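Local coordinates for envelope glycoprotein (PDB 5XEA) that probably attaches the virus to a host-cell receptor and later induces fusion of the virion with the host membrane, at residues 51-56 / 105-110; 95-100 / 135-140. All coordinates share one frame; numbering follows the deposited sequence.

Contact 1: residues 51-56 / 105-110; sequences VAYCYN and ACLGQL
Val51 meets the 105-110 segment with both of its methyls. CG1, anti to the backbone N (chi1 -179°), reaches SG of Cys106 at 3.8 Å, while CG2 meets Leu110 CD1 tip to tip at 3.8 Å. A beta-branched residue suits this place, for its two branches can serve two apolar neighbours at once. At Ala52 the side chain points away, onto Asp126 and Ala68, and the carbonyl O lies 3.8 Å from Cys106 SG. The strand is an inner one of an antiparallel sheet in this gp64-family, class III-type fusion glycoprotein, held by backbone bonds from Val51 to Arg69 and from Ala52 to Asn137; the contact's centre is about 50 Å from that of the chain. Against it the chain after strand 95-99 lays a short 3-10 turn and loop, and the Cys106-Cys136 disulfide fastens that turn to the sheet. Tyr53 follows, its CG anti to the backbone N (chi1 -178°) and its CD1 3.6 Å from Cys106 CB. Leu107 crosses the ring in a CH-pi contact: CD2 sits over the centre of one face, 3.9 Å from the ring centroid and 10° off the normal. The second methyl, CD1, approaches Tyr53 OH at 4.0 Å.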
loop_
_atom_site.group_PDB
_atom_site.type_symbol
_atom_site.label_atom_id
_atom_site.label_comp_id
_atom_site.label_asym_id
_atom_site.label_seq_id
_atom_site.Cartn_x
_atom_site.Cartn_y
_atom_site.Cartn_z
ATOM N N VAL B 51 -4.370 -41.727 -15.266
ATOM C CA VAL B 51 -4.442 -43.156 -15.564
ATOM C C VAL B 51 -5.909 -43.536 -15.760
ATOM O O VAL B 51 -6.709 -43.427 -14.821
ATOM C CB VAL B 51 -3.799 -44.009 -14.453
ATOM C CG1 VAL B 51 -3.858 -45.493 -14.808
ATOM C CG2 VAL B 51 -2.343 -43.571 -14.217
ATOM N N ALA B 52 -6.260 -43.967 -16.972
ATOM C CA ALA B 52 -7.610 -44.437 -17.297
ATOM C C ALA B 52 -7.541 -45.889 -17.765
ATOM O O ALA B 52 -7.065 -46.175 -18.871
ATOM C CB ALA B 52 -8.273 -43.557 -18.362
ATOM N N TYR B 53 -8.041 -46.794 -16.939
ATOM C CA TYR B 53 -8.114 -48.219 -17.245
ATOM C C TYR B 53 -9.582 -48.584 -17.454
ATOM O O TYR B 53 -10.380 -48.533 -16.515
ATOM C CB TYR B 53 -7.495 -49.020 -16.107
ATOM C CG TYR B 53 -7.453 -50.519 -16.321
ATOM C CD1 TYR B 53 -6.617 -51.080 -17.279
ATOM C CD2 TYR B 53 -8.231 -51.378 -15.543
ATOM C CE1 TYR B 53 -6.559 -52.465 -17.464
ATOM C CE2 TYR B 53 -8.180 -52.767 -15.725
ATOM C CZ TYR B 53 -7.336 -53.298 -16.681
ATOM O OH TYR B 53 -7.271 -54.663 -16.867
ATOM N N CYS B 54 -9.943 -48.950 -18.670
ATOM C CA CYS B 54 -11.340 -49.146 -19.017
ATOM C C CYS B 54 -11.548 -50.572 -19.495
ATOM O O CYS B 54 -10.601 -51.238 -19.909
ATOM C CB CYS B 54 -11.760 -48.161 -20.104
ATOM S SG CYS B 54 -11.448 -46.430 -19.640
ATOM N N TYR B 55 -12.795 -51.035 -19.428
ATOM C CA TYR B 55 -13.196 -52.277 -20.082
ATOM C C TYR B 55 -14.492 -52.038 -20.839
ATOM O O TYR B 55 -15.424 -51.422 -20.315
ATOM C CB TYR B 55 -13.379 -53.442 -19.089
ATOM C CG TYR B 55 -13.875 -54.719 -19.760
ATOM C CD1 TYR B 55 -13.038 -55.457 -20.589
ATOM C CD2 TYR B 55 -15.186 -55.170 -19.586
ATOM C CE1 TYR B 55 -13.482 -56.624 -21.210
ATOM C CE2 TYR B 55 -15.638 -56.349 -20.210
ATOM C CZ TYR B 55 -14.772 -57.061 -21.021
ATOM O OH TYR B 55 -15.180 -58.209 -21.659
ATOM N N ASN B 56 -14.536 -52.511 -22.075
ATOM C CA ASN B 56 -15.712 -52.396 -22.924
ATOM C C ASN B 56 -16.320 -53.794 -23.093
ATOM O O ASN B 56 -15.851 -54.584 -23.912
ATOM C CB ASN B 56 -15.328 -51.800 -24.273
ATOM C CG ASN B 56 -16.522 -51.560 -25.168
ATOM O OD1 ASN B 56 -17.628 -52.008 -24.884
ATOM N ND2 ASN B 56 -16.302 -50.836 -26.254
ATOM N N ALA B 105 -0.028 -52.132 -18.711
ATOM C CA ALA B 105 0.769 -51.018 -18.193
ATOM C C ALA B 105 0.019 -50.185 -17.166
ATOM O O ALA B 105 0.658 -49.515 -16.352
ATOM C CB ALA B 105 1.233 -50.118 -19.338
ATOM N N CYS B 106 -1.314 -50.195 -17.198
ATOM C CA CYS B 106 -2.137 -49.479 -16.233
ATOM C C CYS B 106 -2.210 -50.156 -14.875
ATOM O O CYS B 106 -2.878 -49.627 -13.984
ATOM C CB CYS B 106 -3.564 -49.336 -16.761
ATOM S SG CYS B 106 -3.852 -47.897 -17.755
ATOM N N LEU B 107 -1.615 -51.329 -14.710
ATOM C CA LEU B 107 -1.702 -52.071 -13.463
ATOM C C LEU B 107 -0.355 -52.016 -12.751
ATOM O O LEU B 107 0.676 -51.718 -13.355
ATOM C CB LEU B 107 -2.138 -53.518 -13.733
ATOM C CG LEU B 107 -3.418 -53.667 -14.582
ATOM C CD1 LEU B 107 -3.848 -55.125 -14.767
ATOM C CD2 LEU B 107 -4.560 -52.842 -14.001
ATOM N N GLY B 108 -0.370 -52.268 -11.449
ATOM C CA GLY B 108 0.869 -52.272 -10.697
ATOM C C GLY B 108 1.590 -50.938 -10.637
ATOM O O GLY B 108 1.136 -49.950 -11.217
ATOM N N GLN B 109 2.735 -50.912 -9.955
ATOM C CA GLN B 109 3.403 -49.659 -9.638
ATOM C C GLN B 109 3.957 -49.004 -10.896
ATOM O O GLN B 109 4.613 -49.652 -11.717
ATOM C CB GLN B 109 4.527 -49.906 -8.630
ATOM C CG GLN B 109 4.369 -49.158 -7.304
ATOM C CD GLN B 109 5.682 -49.025 -6.542
ATOM O OE1 GLN B 109 6.249 -50.015 -6.075
ATOM N NE2 GLN B 109 6.171 -47.796 -6.418
ATOM N N LEU B 110 3.701 -47.705 -11.043
ATOM C CA LEU B 110 4.250 -46.927 -12.149
ATOM C C LEU B 110 5.571 -46.302 -11.728
ATOM O O LEU B 110 5.710 -45.823 -10.601
ATOM C CB LEU B 110 3.281 -45.827 -12.594
ATOM C CG LEU B 110 1.859 -46.262 -12.919
ATOM C CD1 LEU B 110 1.049 -45.065 -13.396
ATOM C CD2 LEU B 110 1.889 -47.392 -13.960
#

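Contact 2: residues 95-100 / 135-140; sequences CHDCWG and MCNIDW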
loop_
_atom_site.group_PDB
_atom_site.type_symbol
_atom_site.label_atom_id
_atom_site.label_comp_id
_atom_site.label_asym_id
_atom_site.label_seq_id
_atom_site.Cartn_x
_atom_site.Cartn_y
_atom_site.Cartn_z
ATOM N N CYS B 95 0.803 -43.977 -22.344
ATOM C CA CYS B 95 0.069 -45.017 -23.055
ATOM C C CYS B 95 -1.090 -44.346 -23.753
ATOM O O CYS B 95 -1.944 -43.742 -23.094
ATOM C CB CYS B 95 -0.457 -46.102 -22.108
ATOM S SG CYS B 95 0.762 -47.269 -21.534
ATOM N N HIS B 96 -1.119 -44.445 -25.071
ATOM C CA HIS B 96 -2.235 -43.959 -25.863
ATOM C C HIS B 96 -3.048 -45.154 -26.354
ATOM O O HIS B 96 -2.588 -45.906 -27.222
ATOM C CB HIS B 96 -1.733 -43.128 -27.038
ATOM C CG HIS B 96 -2.822 -42.398 -27.756
ATOM N ND1 HIS B 96 -3.503 -42.942 -28.821
ATOM C CD2 HIS B 96 -3.346 -41.166 -27.564
ATOM C CE1 HIS B 96 -4.403 -42.077 -29.255
ATOM N NE2 HIS B 96 -4.326 -40.990 -28.509
ATOM N N ASP B 97 -4.258 -45.315 -25.813
ATOM C CA ASP B 97 -5.221 -46.303 -26.300
ATOM C C ASP B 97 -4.575 -47.690 -26.392
ATOM O O ASP B 97 -4.688 -48.392 -27.393
ATOM C CB ASP B 97 -5.816 -45.873 -27.646
ATOM C CG ASP B 97 -6.895 -44.779 -27.512
ATOM O OD1 ASP B 97 -7.053 -44.218 -26.410
ATOM O OD2 ASP B 97 -7.595 -44.466 -28.512
ATOM N N CYS B 98 -3.863 -48.068 -25.331
ATOM C CA CYS B 98 -3.225 -49.378 -25.250
ATOM C C CYS B 98 -4.266 -50.398 -24.809
ATOM O O CYS B 98 -4.691 -50.399 -23.648
ATOM C CB CYS B 98 -2.055 -49.349 -24.275
ATOM S SG CYS B 98 -0.702 -48.228 -24.738
ATOM N N TRP B 99 -4.676 -51.263 -25.723
ATOM C CA TRP B 99 -5.750 -52.209 -25.463
ATOM C C TRP B 99 -5.215 -53.631 -25.446
ATOM O O TRP B 99 -4.075 -53.902 -25.840
ATOM C CB TRP B 99 -6.877 -52.067 -26.491
ATOM C CG TRP B 99 -6.473 -52.272 -27.908
ATOM C CD1 TRP B 99 -6.049 -51.321 -28.784
ATOM C CD2 TRP B 99 -6.475 -53.515 -28.632
ATOM N NE1 TRP B 99 -5.783 -51.894 -30.010
ATOM C CE2 TRP B 99 -6.027 -53.239 -29.937
ATOM C CE3 TRP B 99 -6.801 -54.833 -28.294
ATOM C CZ2 TRP B 99 -5.910 -54.236 -30.920
ATOM C CZ3 TRP B 99 -6.679 -55.826 -29.265
ATOM C CH2 TRP B 99 -6.237 -55.520 -30.564
ATOM N N GLY B 100 -6.057 -54.538 -24.951
ATOM C CA GLY B 100 -5.662 -55.933 -24.863
ATOM C C GLY B 100 -4.504 -56.093 -23.901
ATOM O O GLY B 100 -4.439 -55.444 -22.848
ATOM N N MET B 135 -8.859 -51.129 -22.140
ATOM C CA MET B 135 -8.086 -50.088 -22.792
ATOM C C MET B 135 -7.478 -49.179 -21.733
ATOM O O MET B 135 -8.126 -48.841 -20.742
ATOM C CB MET B 135 -8.942 -49.305 -23.792
ATOM C CG MET B 135 -8.097 -48.410 -24.707
ATOM S SD MET B 135 -9.010 -47.731 -26.089
ATOM C CE MET B 135 -9.002 -49.149 -27.190
ATOM N N CYS B 136 -6.213 -48.827 -21.944
ATOM C CA CYS B 136 -5.377 -48.140 -20.974
ATOM C C CYS B 136 -4.903 -46.823 -21.579
ATOM O O CYS B 136 -4.406 -46.791 -22.711
ATOM C CB CYS B 136 -4.181 -49.020 -20.574
ATOM S SG CYS B 136 -2.905 -48.250 -19.533
ATOM N N ASN B 137 -5.091 -45.736 -20.844
ATOM C CA ASN B 137 -4.488 -44.462 -21.220
ATOM C C ASN B 137 -3.735 -43.930 -20.019
ATOM O O ASN B 137 -4.299 -43.841 -18.920
ATOM C CB ASN B 137 -5.539 -43.450 -21.698
ATOM C CG ASN B 137 -5.828 -43.568 -23.183
ATOM O OD1 ASN B 137 -5.025 -43.145 -24.017
ATOM N ND2 ASN B 137 -6.983 -44.143 -23.524
ATOM N N ILE B 138 -2.457 -43.609 -20.218
ATOM C CA ILE B 138 -1.643 -42.960 -19.204
ATOM C C ILE B 138 -0.953 -41.748 -19.818
ATOM O O ILE B 138 -0.348 -41.850 -20.893
ATOM C CB ILE B 138 -0.580 -43.906 -18.619
ATOM C CG1 ILE B 138 -1.194 -45.219 -18.144
ATOM C CG2 ILE B 138 0.214 -43.202 -17.491
ATOM C CD1 ILE B 138 -0.156 -46.144 -17.565
ATOM N N ASP B 139 -0.994 -40.614 -19.106
ATOM C CA ASP B 139 -0.178 -39.463 -19.484
ATOM C C ASP B 139 0.265 -38.748 -18.219
ATOM O O ASP B 139 -0.249 -38.985 -17.119
ATOM C CB ASP B 139 -0.921 -38.520 -20.447
ATOM C CG ASP B 139 0.029 -37.607 -21.238
ATOM O OD1 ASP B 139 1.275 -37.745 -21.088
ATOM O OD2 ASP B 139 -0.477 -36.745 -21.992
ATOM N N TRP B 140 1.261 -37.882 -18.375
ATOM C CA TRP B 140 1.936 -37.287 -17.232
ATOM C C TRP B 140 1.981 -35.777 -17.372
ATOM O O TRP B 140 2.002 -35.244 -18.481
ATOM C CB TRP B 140 3.378 -37.832 -17.090
ATOM C CG TRP B 140 3.412 -39.274 -16.728
ATOM C CD1 TRP B 140 3.239 -40.340 -17.576
ATOM C CD2 TRP B 140 3.580 -39.823 -15.419
ATOM N NE1 TRP B 140 3.316 -41.516 -16.873
ATOM C CE2 TRP B 140 3.503 -41.233 -15.546
ATOM C CE3 TRP B 140 3.794 -39.264 -14.147
ATOM C CZ2 TRP B 140 3.638 -42.091 -14.453
ATOM C CZ3 TRP B 140 3.921 -40.108 -13.063
ATOM C CH2 TRP B 140 3.849 -41.518 -13.225
#
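Asn137 and Asp97 meet at a beta bulge in an antiparallel pairing: His96 and Asp97 stand opposite the single residue Asn137, and the register moves by one between the hydrogen-bonded pairs Cys95-Ile138 and Cys98-Cys136. The tight part is the backbone ladder on both flanks of the bulge, with Cys95 N to Ile138 O at 2.8 Å and Cys136 N to Cys98 O at 2.8 Å. On one face of the sheet a compact cysteine fits beside a branched isoleucine, Cys95 CB 4.1 Å from Ile138 CB. In the bulge itself an asparagine amide, acceptor and donor together, takes over from the main chain. Its OD1 accepts from Asp97 N at 2.9 Å, with the donor 52° above the amide carbonyl plane. Its ND2 donates to Asp97 OD1 at 2.9 Å; that oxygen lies in the amide plane and is met nearly along its C-O axis, with carboxylate and amide planes 72° apart. OD2 of this buried aspartate has a salt bridge to Arg125 and a bond from Trp129 NE1, which would tend to keep the carboxylate charged. The outer side is looser. His96 is exposed and points away from strand 133-156, its ND1 hydrogen-bonded to Lys445 NZ. Trp99 also leads its indole off, toward Lys130 in a cation-pi contact and Tyr133 edge-to-face. Between the two sides the buried Met135, flexible enough to bend at chi3 (-80°), passes its sulfur 3.9 Å from Asp97 CG and brings its CE methyl to 3.7 Å from Trp99 CB.

From the N terminus the chain passes strands 11-13 and 24-35 before strand 40-56, which carries 51-56, then runs through strand 65-72 and helix 77-86 to 95-100. Contact 1 closes a loop of 48 residues when 105-110 returns to 51-56; contact 2 closes one of 34 residues when 135-140 pairs with 95-100. Since the segments alternate, the two loops cross rather than nest. Strands 40-56 and 133-156 are neighbours in one antiparallel sheet, with Cys54 N 2.8 Å from Met135 O in a probable hydrogen bond. The Cys106-Cys136 disulfide joins the contacts covalently, and Ala105 CB packs 3.6 Å from Cys95 SG, tying the loop after strand 95-99 to the sheet.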